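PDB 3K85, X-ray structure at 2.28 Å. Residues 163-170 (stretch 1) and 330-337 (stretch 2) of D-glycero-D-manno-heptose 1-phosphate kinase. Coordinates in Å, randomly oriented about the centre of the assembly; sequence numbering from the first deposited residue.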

# COMPACT_ATOMS: atom_id res chain seq x y z
N ALA A 163 2.19 -1.95 13.93
CA ALA A 163 2.49 -0.63 13.38
C ALA A 163 4.00 -0.37 13.51
O ALA A 163 4.66 0.02 12.54
CB ALA A 163 1.70 0.43 14.12
N ALA A 164 4.54 -0.63 14.69
CA ALA A 164 5.96 -0.39 14.92
C ALA A 164 6.87 -1.15 13.97
O ALA A 164 7.84 -0.58 13.44
CB ALA A 164 6.31 -0.73 16.36
N ALA A 165 6.58 -2.43 13.74
CA ALA A 165 7.42 -3.25 12.88
C ALA A 165 7.23 -3.02 11.38
O ALA A 165 8.18 -3.15 10.60
CB ALA A 165 7.21 -4.75 13.21
N PHE A 166 6.00 -2.69 10.98
CA PHE A 166 5.69 -2.47 9.56
C PHE A 166 5.94 -1.06 9.05
O PHE A 166 6.54 -0.90 7.99
CB PHE A 166 4.25 -2.91 9.28
CG PHE A 166 4.09 -4.40 9.21
CD1 PHE A 166 4.09 -5.06 7.97
CD2 PHE A 166 3.96 -5.16 10.38
CE1 PHE A 166 3.97 -6.46 7.91
CE2 PHE A 166 3.84 -6.55 10.32
CZ PHE A 166 3.85 -7.20 9.08
N GLY A 167 5.47 -0.04 9.78
CA GLY A 167 5.67 1.34 9.36
C GLY A 167 4.72 1.82 8.28
O GLY A 167 4.14 1.00 7.55
N GLY A 168 4.56 3.14 8.18
CA GLY A 168 3.69 3.76 7.19
C GLY A 168 2.21 3.78 7.54
O GLY A 168 1.85 3.69 8.71
N PHE A 169 1.35 3.94 6.52
CA PHE A 169 -0.11 3.90 6.70
C PHE A 169 -0.54 2.44 6.44
O PHE A 169 -0.39 1.92 5.32
CB PHE A 169 -0.82 4.82 5.70
CG PHE A 169 -0.76 6.27 6.06
CD1 PHE A 169 -1.89 6.94 6.51
CD2 PHE A 169 0.44 6.98 5.98
CE1 PHE A 169 -1.83 8.29 6.87
CE2 PHE A 169 0.52 8.33 6.34
CZ PHE A 169 -0.62 8.98 6.79
N ASN A 170 -1.05 1.78 7.47
CA ASN A 170 -1.48 0.39 7.35
C ASN A 170 -2.97 0.20 7.65
O ASN A 170 -3.56 0.95 8.43
CB ASN A 170 -0.64 -0.49 8.30
CG ASN A 170 0.82 -0.61 7.85
OD1 ASN A 170 1.75 -0.39 8.63
ND2 ASN A 170 1.02 -0.97 6.58
N GLN A 330 5.35 14.39 12.26
CA GLN A 330 5.30 14.14 10.84
C GLN A 330 5.11 12.63 10.69
O GLN A 330 5.61 11.85 11.51
CB GLN A 330 6.60 14.59 10.16
CG GLN A 330 6.82 16.09 10.19
CD GLN A 330 5.70 16.85 9.49
OE1 GLN A 330 5.43 16.62 8.31
NE2 GLN A 330 5.04 17.75 10.22
N PHE A 331 4.38 12.22 9.66
CA PHE A 331 4.15 10.81 9.41
C PHE A 331 5.45 10.25 8.85
O PHE A 331 6.14 10.92 8.09
CB PHE A 331 3.04 10.64 8.39
CG PHE A 331 1.68 10.92 8.94
CD1 PHE A 331 1.11 10.08 9.89
CD2 PHE A 331 0.96 12.03 8.51
CE1 PHE A 331 -0.15 10.33 10.40
CE2 PHE A 331 -0.30 12.30 9.02
CZ PHE A 331 -0.86 11.45 9.96
N ILE A 332 5.79 9.03 9.23
CA ILE A 332 7.01 8.42 8.73
C ILE A 332 6.57 7.11 8.06
O ILE A 332 5.77 6.36 8.62
CB ILE A 332 8.04 8.18 9.88
CG1 ILE A 332 9.34 7.61 9.32
CG2 ILE A 332 7.47 7.25 10.92
CD1 ILE A 332 10.05 8.55 8.34
N ASP A 333 7.08 6.85 6.86
CA ASP A 333 6.67 5.65 6.12
C ASP A 333 7.42 4.36 6.43
O ASP A 333 6.98 3.28 6.03
CB ASP A 333 6.76 5.88 4.61
CG ASP A 333 6.15 4.73 3.82
OD1 ASP A 333 4.91 4.59 3.84
OD2 ASP A 333 6.91 3.97 3.18
N ASP A 334 8.54 4.46 7.14
CA ASP A 334 9.32 3.28 7.46
C ASP A 334 8.99 2.67 8.81
O ASP A 334 8.54 3.34 9.73
CB ASP A 334 10.81 3.62 7.41
CG ASP A 334 11.35 3.67 5.99
OD1 ASP A 334 10.56 3.98 5.07
OD2 ASP A 334 12.56 3.39 5.81
N GLY A 335 9.23 1.37 8.93
CA GLY A 335 8.98 0.70 10.18
C GLY A 335 10.31 0.57 10.90
O GLY A 335 11.30 1.17 10.50
N ALA A 336 10.33 -0.22 11.96
CA ALA A 336 11.53 -0.43 12.75
C ALA A 336 12.69 -0.99 11.92
O ALA A 336 12.50 -1.83 11.04
CB ALA A 336 11.21 -1.38 13.90
N HIS A 337 13.90 -0.53 12.21
CA HIS A 337 15.06 -1.04 11.50
C HIS A 337 16.33 -0.93 12.33
O HIS A 337 16.41 -0.14 13.28
CB HIS A 337 15.25 -0.32 10.16
CG HIS A 337 15.45 1.16 10.30
ND1 HIS A 337 14.41 2.05 10.43
CD2 HIS A 337 16.58 1.90 10.35
CE1 HIS A 337 14.89 3.27 10.56
NE2 HIS A 337 16.20 3.21 10.51
O HOH W 1 10.21 -2.24 8.97
O HOH W 2 2.35 4.23 4.07

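Stretch 1 leaves a helix and enters a strand, and the irregular stretch 2 packs along that exit mostly through backbone. At the helix end the carbonyls do the work. A164 O accepts the one strong direct hydrogen bond of the contact, from A336 N at 2.9 Å. A165 O turns to water 1, which donates to it (2.8 Å) and to A336 O (3.1 Å), bridging the two stretches. The methyls of A164 and A165 point away from stretch 2, whereas that of A336 points toward the helix; all three alanines are buried.

G167 N still bonds back to A163 O (2.9 Å), but G167, with positive phi, is the first residue to leave helical geometry. Here two glycines meet, G167 CA lying 3.5 Å from G335 CA. A CB on G167 would strike G335 N, and one on G335 would strike A165 O, so the close approach depends on both being bare. G167 CA also makes a CA-H...O contact with D334 O, 3.5 Å away.

G168, again with positive phi, gives a weak hydrogen bond from its N to I332 O (3.5 Å); a CB would clash with D333 OD1. D333 OD1 lies within hydrogen-bonding distance of water 2 (2.6 Å), which accepts from F169 N (2.7 Å). Finally, the buried F169 directs its ring edge at the face of F331, F169 CZ lying 3.7 Å from F331 CG, an apolar clasp ending the backbone-led contact.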